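Local coordinates for protein FprA (PDB 1LQU) that transfers electrons between NADPH and ferredoxin through a bound FAD, and may supply electrons to cytochrome P450 systems, at residues 157-162 against 319-324; 198-203 against 299-304; 206-211 against 242-247. One frame throughout, in Å; residues are numbered along the deposited sequence.

Contact 1: 157-162 against 319-324. With NDP (NADPH dihydro-nicotinamide-adenine-dinucleotide phosphate), chain I.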
loop_
_atom_site.group_PDB
_atom_site.type_symbol
_atom_site.label_atom_id
_atom_site.label_comp_id
_atom_site.label_asym_id
_atom_site.label_seq_id
_atom_site.Cartn_x
_atom_site.Cartn_y
_atom_site.Cartn_z
ATOM N N ASN A 157 9.653 -3.897 3.948
ATOM C CA ASN A 157 9.589 -2.635 4.643
ATOM C C ASN A 157 8.267 -2.388 5.357
ATOM O O ASN A 157 8.239 -1.627 6.319
ATOM C CB ASN A 157 9.883 -1.499 3.686
ATOM C CG ASN A 157 11.333 -1.427 3.267
ATOM O OD1 ASN A 157 12.238 -1.814 4.013
ATOM N ND2 ASN A 157 11.559 -0.872 2.086
ATOM N N VAL A 158 7.182 -3.017 4.927
ATOM C CA VAL A 158 5.941 -2.841 5.664
ATOM C C VAL A 158 6.081 -3.440 7.072
ATOM O O VAL A 158 5.531 -2.924 8.021
ATOM C CB VAL A 158 4.735 -3.386 4.895
ATOM C CG1 VAL A 158 3.471 -3.289 5.754
ATOM C CG2 VAL A 158 4.558 -2.610 3.616
ATOM N N ALA A 159 6.812 -4.543 7.202
ATOM C CA ALA A 159 7.028 -5.135 8.511
ATOM C C ALA A 159 7.721 -4.149 9.436
ATOM O O ALA A 159 7.432 -4.079 10.615
ATOM C CB ALA A 159 7.842 -6.378 8.388
ATOM N N LEU A 160 8.668 -3.402 8.889
ATOM C CA LEU A 160 9.360 -2.389 9.671
ATOM C C LEU A 160 8.412 -1.277 10.073
ATOM O O LEU A 160 8.466 -0.819 11.196
ATOM C CB LEU A 160 10.553 -1.821 8.905
ATOM C CG LEU A 160 11.632 -2.804 8.525
ATOM C CD1 LEU A 160 12.715 -2.061 7.787
ATOM C CD2 LEU A 160 12.190 -3.536 9.712
ATOM N N ASP A 161 7.570 -0.808 9.162
ATOM C CA ASP A 161 6.593 0.222 9.530
ATOM C C ASP A 161 5.724 -0.278 10.700
ATOM O O ASP A 161 5.491 0.449 11.651
ATOM C CB ASP A 161 5.678 0.549 8.365
ATOM C CG ASP A 161 6.282 1.434 7.322
ATOM O OD1 ASP A 161 7.431 1.883 7.449
ATOM O OD2 ASP A 161 5.595 1.748 6.319
ATOM N N VAL A 162 5.210 -1.502 10.610
ATOM C CA VAL A 162 4.355 -2.051 11.670
ATOM C C VAL A 162 5.088 -2.023 12.996
ATOM O O VAL A 162 4.578 -1.553 14.004
ATOM C CB VAL A 162 3.899 -3.466 11.324
ATOM C CG1 VAL A 162 3.206 -4.109 12.502
ATOM C CG2 VAL A 162 2.945 -3.436 10.126
ATOM N N VAL A 319 0.876 -9.867 13.503
ATOM C CA VAL A 319 0.594 -9.114 12.292
ATOM C C VAL A 319 1.360 -9.792 11.164
ATOM O O VAL A 319 2.590 -9.825 11.169
ATOM C CB VAL A 319 1.023 -7.655 12.396
ATOM C CG1 VAL A 319 0.676 -6.899 11.128
ATOM C CG2 VAL A 319 0.382 -6.989 13.590
ATOM N N ARG A 320 0.639 -10.300 10.164
ATOM C CA ARG A 320 1.291 -10.857 9.003
ATOM C C ARG A 320 1.546 -9.727 8.016
ATOM O O ARG A 320 0.632 -9.056 7.557
ATOM C CB ARG A 320 0.491 -11.995 8.369
ATOM C CG ARG A 320 -0.879 -11.620 7.846
ATOM C CD ARG A 320 -1.623 -12.809 7.237
ATOM N NE ARG A 320 -2.955 -12.452 6.775
ATOM C CZ ARG A 320 -4.025 -12.401 7.540
ATOM N NH1 ARG A 320 -3.933 -12.683 8.828
ATOM N NH2 ARG A 320 -5.206 -12.097 7.014
ATOM N N SER A 321 2.813 -9.521 7.711
ATOM C CA SER A 321 3.223 -8.555 6.680
ATOM C C SER A 321 3.914 -9.322 5.576
ATOM O O SER A 321 5.108 -9.161 5.312
ATOM C CB SER A 321 4.116 -7.467 7.280
ATOM O OG SER A 321 4.308 -6.435 6.343
ATOM N N VAL A 322 3.120 -10.160 4.916
ATOM C CA VAL A 322 3.623 -11.056 3.899
ATOM C C VAL A 322 3.173 -10.659 2.520
ATOM O O VAL A 322 3.179 -11.457 1.584
ATOM C CB VAL A 322 3.392 -12.532 4.237
ATOM C CG1 VAL A 322 4.108 -12.841 5.558
ATOM C CG2 VAL A 322 1.930 -12.931 4.325
ATOM N N GLY A 323 2.820 -9.389 2.385
ATOM C CA GLY A 323 2.435 -8.804 1.115
ATOM C C GLY A 323 1.005 -8.369 1.061
ATOM O O GLY A 323 0.125 -8.976 1.663
ATOM N N TYR A 324 0.790 -7.309 0.303
ATOM C CA TYR A 324 -0.536 -6.894 -0.094
ATOM C C TYR A 324 -0.991 -7.803 -1.258
ATOM O O TYR A 324 -0.198 -8.589 -1.752
ATOM C CB TYR A 324 -0.539 -5.422 -0.503
ATOM C CG TYR A 324 -0.595 -4.433 0.663
ATOM C CD1 TYR A 324 0.286 -4.491 1.726
ATOM C CD2 TYR A 324 -1.557 -3.439 0.684
ATOM C CE1 TYR A 324 0.181 -3.621 2.777
ATOM C CE2 TYR A 324 -1.643 -2.553 1.735
ATOM C CZ TYR A 324 -0.779 -2.653 2.790
ATOM O OH TYR A 324 -0.869 -1.788 3.867
HETATM P PA NDP I . 7.722 -7.104 0.257
HETATM O O1A NDP I . 8.788 -6.099 0.276
HETATM O O2A NDP I . 7.512 -7.883 -0.990
HETATM O O5B NDP I . 7.995 -8.094 1.476
HETATM C C5B NDP I . 7.159 -9.195 1.663
HETATM C C4B NDP I . 7.780 -10.104 2.691
HETATM O O4B NDP I . 6.871 -11.181 3.011
HETATM C C3B NDP I . 9.063 -10.769 2.220
HETATM O O3B NDP I . 10.016 -10.718 3.282
HETATM C C2B NDP I . 8.633 -12.210 1.953
HETATM O O2B NDP I . 9.655 -13.164 2.105
HETATM C C1B NDP I . 7.629 -12.366 3.044
HETATM N N9A NDP I . 6.731 -13.501 2.927
HETATM C C8A NDP I . 5.878 -13.796 1.876
HETATM N N7A NDP I . 5.180 -14.897 2.155
HETATM C C5A NDP I . 5.577 -15.329 3.397
HETATM C C6A NDP I . 5.193 -16.387 4.194
HETATM N N6A NDP I . 4.192 -17.231 3.892
HETATM N N1A NDP I . 5.809 -16.525 5.414
HETATM C C2A NDP I . 6.769 -15.626 5.806
HETATM N N3A NDP I . 7.180 -14.576 5.057
HETATM C C4A NDP I . 6.549 -14.450 3.878
HETATM O O3 NDP I . 6.292 -6.480 0.616
HETATM P PN NDP I . 5.790 -5.344 1.642
HETATM O O1N NDP I . 6.613 -5.325 2.871
HETATM O O2N NDP I . 4.346 -5.571 1.713
HETATM O O5D NDP I . 6.142 -4.002 0.876
HETATM C C5D NDP I . 5.467 -3.708 -0.352
HETATM C C4D NDP I . 6.308 -2.761 -1.204
HETATM O O4D NDP I . 6.206 -1.414 -0.703
HETATM C C3D NDP I . 7.774 -3.139 -1.189
HETATM O O3D NDP I . 8.344 -2.902 -2.462
HETATM C C2D NDP I . 8.340 -2.157 -0.174
HETATM O O2D NDP I . 9.715 -1.917 -0.194
HETATM C C1D NDP I . 7.495 -0.943 -0.341
HETATM N N1N NDP I . 7.480 0.096 0.620
HETATM C C2N NDP I . 8.499 1.001 0.662
HETATM C C3N NDP I . 8.795 1.633 1.862
HETATM C C7N NDP I . 9.915 2.537 1.803
HETATM O O7N NDP I . 10.630 2.677 0.722
HETATM N N7N NDP I . 10.194 3.215 2.913
HETATM C C4N NDP I . 8.002 1.436 3.067
HETATM C C5N NDP I . 6.933 0.376 2.969
HETATM C C6N NDP I . 6.752 -0.265 1.762
HETATM P P2B NDP I . 10.328 -13.902 0.850
HETATM O O1X NDP I . 10.971 -15.110 1.475
HETATM O O2X NDP I . 11.315 -12.933 0.252
HETATM O O3X NDP I . 9.215 -14.232 -0.133
HETATM O O HOH W 1 6.787 -6.982 5.015
#

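Contact 2: 198-203 against 299-304. With NDP (NADPH dihydro-nicotinamide-adenine-dinucleotide phosphate), chain I.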
loop_
_atom_site.group_PDB
_atom_site.type_symbol
_atom_site.label_atom_id
_atom_site.label_comp_id
_atom_site.label_asym_id
_atom_site.label_seq_id
_atom_site.Cartn_x
_atom_site.Cartn_y
_atom_site.Cartn_z
ATOM N N GLY A 198 11.420 -13.547 9.817
ATOM C CA GLY A 198 11.646 -13.766 8.405
ATOM C C GLY A 198 11.890 -15.225 8.107
ATOM O O GLY A 198 12.647 -15.898 8.817
ATOM N N ARG A 199 11.258 -15.723 7.037
ATOM C CA ARG A 199 11.376 -17.132 6.691
ATOM C C ARG A 199 12.695 -17.507 6.058
ATOM O O ARG A 199 13.197 -18.607 6.290
ATOM C CB ARG A 199 10.188 -17.584 5.818
ATOM C CG ARG A 199 10.071 -16.946 4.449
ATOM C CD ARG A 199 9.005 -17.628 3.634
ATOM N NE ARG A 199 8.804 -16.911 2.399
ATOM C CZ ARG A 199 7.843 -17.214 1.536
ATOM N NH1 ARG A 199 7.009 -18.192 1.819
ATOM N NH2 ARG A 199 7.693 -16.501 0.440
ATOM N N ARG A 200 13.245 -16.620 5.238
ATOM C CA ARG A 200 14.573 -16.822 4.687
ATOM C C ARG A 200 15.586 -16.063 5.526
ATOM O O ARG A 200 15.307 -15.752 6.677
ATOM C CB ARG A 200 14.604 -16.499 3.206
ATOM C CG ARG A 200 13.675 -17.410 2.391
ATOM C CD ARG A 200 13.857 -17.331 0.886
ATOM N NE ARG A 200 13.436 -16.031 0.388
ATOM C CZ ARG A 200 13.832 -15.502 -0.751
ATOM N NH1 ARG A 200 14.680 -16.141 -1.544
ATOM N NH2 ARG A 200 13.387 -14.312 -1.093
ATOM N N GLY A 201 16.785 -15.867 5.009
ATOM C CA GLY A 201 17.819 -15.228 5.792
ATOM C C GLY A 201 18.023 -13.767 5.523
ATOM O O GLY A 201 17.335 -13.168 4.688
ATOM N N PRO A 202 18.991 -13.171 6.212
ATOM C CA PRO A 202 19.260 -11.758 6.024
ATOM C C PRO A 202 19.569 -11.366 4.577
ATOM O O PRO A 202 19.186 -10.277 4.178
ATOM C CB PRO A 202 20.455 -11.507 6.939
ATOM C CG PRO A 202 20.369 -12.565 7.985
ATOM C CD PRO A 202 19.817 -13.759 7.279
ATOM N N LEU A 203 20.235 -12.224 3.815
ATOM C CA LEU A 203 20.576 -11.858 2.451
ATOM C C LEU A 203 19.367 -11.834 1.542
ATOM O O LEU A 203 19.421 -11.252 0.460
ATOM C CB LEU A 203 21.590 -12.807 1.850
ATOM C CG LEU A 203 22.920 -12.940 2.569
ATOM C CD1 LEU A 203 23.876 -13.705 1.686
ATOM C CD2 LEU A 203 23.470 -11.607 2.908
ATOM N N SER A 299 15.732 -22.741 -9.366
ATOM C CA SER A 299 15.237 -21.552 -10.061
ATOM C C SER A 299 16.229 -20.403 -10.115
ATOM O O SER A 299 15.989 -19.402 -10.798
ATOM C CB SER A 299 13.964 -21.043 -9.379
ATOM O OG SER A 299 14.263 -20.473 -8.118
ATOM N N GLY A 300 17.340 -20.528 -9.395
ATOM C CA GLY A 300 18.311 -19.444 -9.301
ATOM C C GLY A 300 18.237 -18.730 -7.983
ATOM O O GLY A 300 18.835 -17.689 -7.740
ATOM N N ARG A 301 17.482 -19.292 -7.084
ATOM C CA ARG A 301 17.428 -18.694 -5.791
ATOM C C ARG A 301 17.534 -19.742 -4.729
ATOM O O ARG A 301 17.567 -20.975 -4.997
ATOM C CB ARG A 301 16.072 -18.080 -5.652
ATOM C CG ARG A 301 15.071 -19.120 -5.155
ATOM C CD ARG A 301 13.672 -18.482 -5.010
ATOM N NE ARG A 301 12.648 -19.384 -4.502
ATOM C CZ ARG A 301 11.695 -18.999 -3.635
ATOM N NH1 ARG A 301 11.626 -17.735 -3.183
ATOM N NH2 ARG A 301 10.803 -19.887 -3.198
ATOM N N VAL A 302 17.514 -19.243 -3.494
ATOM C CA VAL A 302 17.394 -20.155 -2.409
ATOM C C VAL A 302 15.985 -19.963 -1.838
ATOM O O VAL A 302 15.333 -18.868 -1.804
ATOM C CB VAL A 302 18.535 -20.164 -1.310
ATOM C CG1 VAL A 302 19.900 -20.568 -1.873
ATOM C CG2 VAL A 302 18.591 -18.834 -0.623
ATOM N N ALA A 303 15.519 -21.081 -1.368
ATOM C CA ALA A 303 14.229 -21.211 -0.782
ATOM C C ALA A 303 14.390 -21.696 0.652
ATOM O O ALA A 303 15.391 -22.324 0.980
ATOM C CB ALA A 303 13.444 -22.210 -1.545
ATOM N N ALA A 304 13.418 -21.391 1.490
ATOM C CA ALA A 304 13.378 -21.921 2.847
ATOM C C ALA A 304 12.836 -23.343 2.832
ATOM O O ALA A 304 11.822 -23.609 2.227
ATOM C CB ALA A 304 12.466 -21.070 3.689
HETATM P PA NDP I . 7.722 -7.104 0.257
HETATM O O1A NDP I . 8.788 -6.099 0.276
HETATM O O2A NDP I . 7.512 -7.883 -0.990
HETATM O O5B NDP I . 7.995 -8.094 1.476
HETATM C C5B NDP I . 7.159 -9.195 1.663
HETATM C C4B NDP I . 7.780 -10.104 2.691
HETATM O O4B NDP I . 6.871 -11.181 3.011
HETATM C C3B NDP I . 9.063 -10.769 2.220
HETATM O O3B NDP I . 10.016 -10.718 3.282
HETATM C C2B NDP I . 8.633 -12.210 1.953
HETATM O O2B NDP I . 9.655 -13.164 2.105
HETATM C C1B NDP I . 7.629 -12.366 3.044
HETATM N N9A NDP I . 6.731 -13.501 2.927
HETATM C C8A NDP I . 5.878 -13.796 1.876
HETATM N N7A NDP I . 5.180 -14.897 2.155
HETATM C C5A NDP I . 5.577 -15.329 3.397
HETATM C C6A NDP I . 5.193 -16.387 4.194
HETATM N N6A NDP I . 4.192 -17.231 3.892
HETATM N N1A NDP I . 5.809 -16.525 5.414
HETATM C C2A NDP I . 6.769 -15.626 5.806
HETATM N N3A NDP I . 7.180 -14.576 5.057
HETATM C C4A NDP I . 6.549 -14.450 3.878
HETATM O O3 NDP I . 6.292 -6.480 0.616
HETATM P PN NDP I . 5.790 -5.344 1.642
HETATM O O1N NDP I . 6.613 -5.325 2.871
HETATM O O2N NDP I . 4.346 -5.571 1.713
HETATM O O5D NDP I . 6.142 -4.002 0.876
HETATM C C5D NDP I . 5.467 -3.708 -0.352
HETATM C C4D NDP I . 6.308 -2.761 -1.204
HETATM O O4D NDP I . 6.206 -1.414 -0.703
HETATM C C3D NDP I . 7.774 -3.139 -1.189
HETATM O O3D NDP I . 8.344 -2.902 -2.462
HETATM C C2D NDP I . 8.340 -2.157 -0.174
HETATM O O2D NDP I . 9.715 -1.917 -0.194
HETATM C C1D NDP I . 7.495 -0.943 -0.341
HETATM N N1N NDP I . 7.480 0.096 0.620
HETATM C C2N NDP I . 8.499 1.001 0.662
HETATM C C3N NDP I . 8.795 1.633 1.862
HETATM C C7N NDP I . 9.915 2.537 1.803
HETATM O O7N NDP I . 10.630 2.677 0.722
HETATM N N7N NDP I . 10.194 3.215 2.913
HETATM C C4N NDP I . 8.002 1.436 3.067
HETATM C C5N NDP I . 6.933 0.376 2.969
HETATM C C6N NDP I . 6.752 -0.265 1.762
HETATM P P2B NDP I . 10.328 -13.902 0.850
HETATM O O1X NDP I . 10.971 -15.110 1.475
HETATM O O2X NDP I . 11.315 -12.933 0.252
HETATM O O3X NDP I . 9.215 -14.232 -0.133
#

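Contact 3: 206-211 against 242-247. With NDP (NADPH dihydro-nicotinamide-adenine-dinucleotide phosphate), chain I.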
loop_
_atom_site.group_PDB
_atom_site.type_symbol
_atom_site.label_atom_id
_atom_site.label_comp_id
_atom_site.label_asym_id
_atom_site.label_seq_id
_atom_site.Cartn_x
_atom_site.Cartn_y
_atom_site.Cartn_z
ATOM N N ALA A 206 13.814 -8.303 2.086
ATOM C CA ALA A 206 13.320 -7.306 1.132
ATOM C C ALA A 206 13.393 -5.882 1.701
ATOM O O ALA A 206 13.031 -4.929 1.030
ATOM C CB ALA A 206 11.910 -7.651 0.733
ATOM N N PHE A 207 13.910 -5.734 2.910
ATOM C CA PHE A 207 14.150 -4.434 3.506
ATOM C C PHE A 207 15.090 -3.621 2.661
ATOM O O PHE A 207 15.971 -4.167 1.981
ATOM C CB PHE A 207 14.906 -4.567 4.868
ATOM C CG PHE A 207 14.239 -5.450 5.888
ATOM C CD1 PHE A 207 12.903 -5.307 6.189
ATOM C CD2 PHE A 207 14.950 -6.409 6.575
ATOM C CE1 PHE A 207 12.302 -6.103 7.129
ATOM C CE2 PHE A 207 14.352 -7.198 7.519
ATOM C CZ PHE A 207 13.042 -7.044 7.802
ATOM N N THR A 208 14.957 -2.295 2.753
ATOM C CA THR A 208 15.968 -1.424 2.170
ATOM C C THR A 208 16.726 -0.677 3.275
ATOM O O THR A 208 16.323 -0.683 4.428
ATOM C CB THR A 208 15.382 -0.509 1.081
ATOM O OG1 THR A 208 14.218 0.150 1.568
ATOM C CG2 THR A 208 14.934 -1.324 -0.119
ATOM N N THR A 209 17.830 -0.046 2.907
ATOM C CA THR A 209 18.825 0.289 3.904
ATOM C C THR A 209 18.465 1.440 4.825
ATOM O O THR A 209 18.615 1.361 6.040
ATOM C CB THR A 209 20.136 0.579 3.216
ATOM O OG1 THR A 209 20.463 -0.488 2.300
ATOM C CG2 THR A 209 21.230 0.636 4.275
ATOM N N LEU A 210 17.952 2.532 4.263
ATOM C CA LEU A 210 17.567 3.656 5.089
ATOM C C LEU A 210 16.536 3.242 6.111
ATOM O O LEU A 210 16.556 3.671 7.263
ATOM C CB LEU A 210 17.017 4.801 4.231
ATOM C CG LEU A 210 16.569 6.035 4.995
ATOM C CD1 LEU A 210 17.720 6.620 5.797
ATOM C CD2 LEU A 210 15.995 7.079 4.024
ATOM N N GLU A 211 15.632 2.373 5.671
ATOM C CA GLU A 211 14.563 1.896 6.508
ATOM C C GLU A 211 15.103 1.099 7.698
ATOM O O GLU A 211 14.580 1.167 8.799
ATOM C CB GLU A 211 13.582 1.107 5.648
ATOM C CG GLU A 211 12.784 2.026 4.734
ATOM C CD GLU A 211 13.572 2.781 3.658
ATOM O OE1 GLU A 211 14.520 2.233 3.044
ATOM O OE2 GLU A 211 13.181 3.941 3.376
ATOM N N GLY A 242 23.713 -7.876 -4.132
ATOM C CA GLY A 242 23.618 -6.526 -4.659
ATOM C C GLY A 242 24.060 -5.459 -3.672
ATOM O O GLY A 242 24.359 -5.745 -2.510
ATOM N N LYS A 243 24.070 -4.207 -4.134
ATOM C CA LYS A 243 24.514 -3.095 -3.310
ATOM C C LYS A 243 23.625 -2.851 -2.097
ATOM O O LYS A 243 24.126 -2.565 -1.007
ATOM C CB LYS A 243 24.633 -1.806 -4.146
ATOM C CG LYS A 243 25.808 -1.836 -5.109
ATOM C CD LYS A 243 26.002 -0.492 -5.836
ATOM C CE LYS A 243 27.166 -0.559 -6.839
ATOM N NZ LYS A 243 27.503 0.802 -7.401
ATOM N N VAL A 244 22.313 -2.952 -2.260
ATOM C CA VAL A 244 21.395 -2.740 -1.150
ATOM C C VAL A 244 21.637 -3.803 -0.077
ATOM O O VAL A 244 21.736 -3.483 1.100
ATOM C CB VAL A 244 19.930 -2.762 -1.615
ATOM C CG1 VAL A 244 18.989 -2.731 -0.426
ATOM C CG2 VAL A 244 19.666 -1.572 -2.552
ATOM N N CYS A 245 21.775 -5.043 -0.506
ATOM C CA CYS A 245 22.015 -6.128 0.434
ATOM C C CYS A 245 23.321 -5.908 1.192
ATOM O O CYS A 245 23.379 -6.063 2.400
ATOM C CB CYS A 245 22.057 -7.434 -0.320
ATOM S SG CYS A 245 22.342 -8.877 0.722
ATOM N N LYS A 246 24.372 -5.559 0.473
ATOM C CA LYS A 246 25.644 -5.260 1.118
ATOM C C LYS A 246 25.482 -4.233 2.227
ATOM O O LYS A 246 25.986 -4.412 3.355
ATOM C CB LYS A 246 26.626 -4.748 0.059
ATOM C CG LYS A 246 27.912 -4.189 0.610
ATOM C CD LYS A 246 28.908 -3.853 -0.482
ATOM C CE LYS A 246 30.277 -3.559 0.122
ATOM N NZ LYS A 246 30.790 -4.751 0.876
ATOM N N GLN A 247 24.779 -3.147 1.923
ATOM C CA GLN A 247 24.569 -2.112 2.931
ATOM C C GLN A 247 23.684 -2.573 4.070
ATOM O O GLN A 247 23.946 -2.259 5.235
ATOM C CB GLN A 247 24.021 -0.823 2.323
ATOM C CG GLN A 247 24.955 -0.226 1.291
ATOM C CD GLN A 247 26.317 0.122 1.862
ATOM O OE1 GLN A 247 26.416 0.761 2.914
ATOM N NE2 GLN A 247 27.366 -0.271 1.160
HETATM P PA NDP I . 7.722 -7.104 0.257
HETATM O O1A NDP I . 8.788 -6.099 0.276
HETATM O O2A NDP I . 7.512 -7.883 -0.990
HETATM O O5B NDP I . 7.995 -8.094 1.476
HETATM C C5B NDP I . 7.159 -9.195 1.663
HETATM C C4B NDP I . 7.780 -10.104 2.691
HETATM O O4B NDP I . 6.871 -11.181 3.011
HETATM C C3B NDP I . 9.063 -10.769 2.220
HETATM O O3B NDP I . 10.016 -10.718 3.282
HETATM C C2B NDP I . 8.633 -12.210 1.953
HETATM O O2B NDP I . 9.655 -13.164 2.105
HETATM C C1B NDP I . 7.629 -12.366 3.044
HETATM N N9A NDP I . 6.731 -13.501 2.927
HETATM C C8A NDP I . 5.878 -13.796 1.876
HETATM N N7A NDP I . 5.180 -14.897 2.155
HETATM C C5A NDP I . 5.577 -15.329 3.397
HETATM C C6A NDP I . 5.193 -16.387 4.194
HETATM N N6A NDP I . 4.192 -17.231 3.892
HETATM N N1A NDP I . 5.809 -16.525 5.414
HETATM C C2A NDP I . 6.769 -15.626 5.806
HETATM N N3A NDP I . 7.180 -14.576 5.057
HETATM C C4A NDP I . 6.549 -14.450 3.878
HETATM O O3 NDP I . 6.292 -6.480 0.616
HETATM P PN NDP I . 5.790 -5.344 1.642
HETATM O O1N NDP I . 6.613 -5.325 2.871
HETATM O O2N NDP I . 4.346 -5.571 1.713
HETATM O O5D NDP I . 6.142 -4.002 0.876
HETATM C C5D NDP I . 5.467 -3.708 -0.352
HETATM C C4D NDP I . 6.308 -2.761 -1.204
HETATM O O4D NDP I . 6.206 -1.414 -0.703
HETATM C C3D NDP I . 7.774 -3.139 -1.189
HETATM O O3D NDP I . 8.344 -2.902 -2.462
HETATM C C2D NDP I . 8.340 -2.157 -0.174
HETATM O O2D NDP I . 9.715 -1.917 -0.194
HETATM C C1D NDP I . 7.495 -0.943 -0.341
HETATM N N1N NDP I . 7.480 0.096 0.620
HETATM C C2N NDP I . 8.499 1.001 0.662
HETATM C C3N NDP I . 8.795 1.633 1.862
HETATM C C7N NDP I . 9.915 2.537 1.803
HETATM O O7N NDP I . 10.630 2.677 0.722
HETATM N N7N NDP I . 10.194 3.215 2.913
HETATM C C4N NDP I . 8.002 1.436 3.067
HETATM C C5N NDP I . 6.933 0.376 2.969
HETATM C C6N NDP I . 6.752 -0.265 1.762
HETATM P P2B NDP I . 10.328 -13.902 0.850
HETATM O O1X NDP I . 10.971 -15.110 1.475
HETATM O O2X NDP I . 11.315 -12.933 0.252
HETATM O O3X NDP I . 9.215 -14.232 -0.133
#

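Contact 1: 157-162 against 319-324
Val158 and Ser321 meet at the start of helix 157-167. The Ser321 hydroxyl lies alongside the valine, with OG 3.3 Å from Val158 CG1. It reaches this place because OG stands anti to the serine's own backbone N (chi1 -170°). Ser321 CB packs on Ala159 CB at 4.0 Å. The CA atoms of Ala159 and Ser321 are 5.4 Å apart, consistent with the small alanine, which is in the position of the alanine of a Rossmann-type GxGxxA motif. One turn on, Val162 and Val319 reach toward each other tip to tip, CG1 to CG1 at 4.0 Å. The same CG1 of Val158 also lies at the edge of the Tyr324 ring, near its plane, 4.4 Å from CE1. Polar atoms are joined through the cofactor and water 1. Val158 N donates to O1N of the NADPH pyrophosphate at 3.1 Å. The water accepts from Ala159 N and donates to Ser321 O and to O1N, at 2.7 Å from the latter. The helix N-terminus probably stabilises the phosphate charge. Tyr324 also touches the FAD. Helix 125-132 packs on Val158, Ser321 and Tyr324. Strand 149-153 pairs with strand 317-320 and lies against Ala159 and Val162.

Contact 2: 198-203 against 299-304
The loop 198-203 passes the start of strand 302-314, and the backbones come nearest at Arg200 and Ala304, with CA atoms 5.6 Å apart. Arg200 carries most of the contact. Its chain bends at chi3 (-68°), which turns the guanidinium so that its NE-NH2 edge meets the phosphate of NADPH while NH1 is turned to the strand. NH1 donates to Val302 O at 2.8 Å, with the acceptor 16° out of the guanidinium plane. NE and NH2 bond O1X and O2X of the NADPH 2'-phosphate, NH2 to O2X at 2.8 Å. Behind the polar end, Arg200 CG packs on Ala304 CB at 4.1 Å.

Arg199 grips the same phosphate with an extended chain. NE bonds O1X, and NH2 bonds O3X at 2.8 Å in a nearly straight bond. O1X thus receives one bond from each arginine. The Arg199 guanidinium also lies over the adenine, with C5A 3.4 Å above its plane. Arg301 NH1 sits over one face of the Arg200 guanidinium, and the two planes are 44° apart. Arg301 NE has its own salt bridge to Asp297. Since NADH lacks this phosphate, the Arg199-Arg200 pair is consistent with a preference for NADPH.

The loop follows strand 193-197, and Arg200 also packs on Leu294 of strand 286-296. That strand lies beside strand 302-314. Pro202 and Leu203 pack on helix 243-256.

Contact 3: 206-211 against 242-247
Segment 206-211 borders the nicotinamide end of the NADPH site through Glu211, and away from the cofactor it is backed by the N-terminal end of helix 243-256. Thr209 carries the contact. Its side chain lies across the CB of Gln247, with OG1 at 3.6 Å and CG2 at 3.7 Å, so both branches of the threonine straddle one carbon. CG2 comes there because it stands anti to the threonine's backbone N, while OG1 sits beside that N (chi1 -50°). The OG1 hydroxyl is hydrogen-bonded to Asn248 OD1, just beyond the segment. Val244 lies about one turn earlier on the same helix as Gln247. Its CG1 lies 3.8 Å from Thr209 OG1 and 4.3 Å from Thr208 CG2. The same methyl comes near Phe207 O at 4.1 Å. That carbonyl also accepts a hydrogen bond from Asn248 ND2, so the Asn248 side chain bonds both Phe207 and Thr209.

Thr208 and Glu211 link the contact to the cofactor. Thr208 OG1 donates to Glu211 OE1 at 2.6 Å, meeting it from 50° above the carboxylate plane. This bond probably fixes the rotation of the carboxylate, whose OE2 accepts from the carboxamide N7N of NADPH at 3.1 Å. Thr208 OG1 also accepts from Asn157 ND2.

Around the contact, Phe207 and Glu211 pack on helix 157-167. Phe207 also packs on Leu212 and Gln247 on Arg213, both of helix 209-213.

In the fold
All three contacts belong to the NADPH-binding part of the chain and touch the same cofactor. Contact 1 meets the pyrophosphate, contact 2 the 2'-phosphate and adenine, contact 3 the carboxamide of the nicotinamide. Their centres are 15 to 17 Å apart. Along the chain they are nested: contact 3 lies inside the loop closed by contact 2, and contact 2 inside that of contact 1. The parallel sheet supplies strand 317-320 to contact 1 and strand 193-197 just before contact 2. Contacts 1 and 3 touch through Leu160 and Phe207, contacts 2 and 3 through Leu203 and Cys245. Segments 157-162, 198-203, 206-211 and 319-324 thus line one extended dinucleotide site, with 242-247 and 299-304 packed behind them.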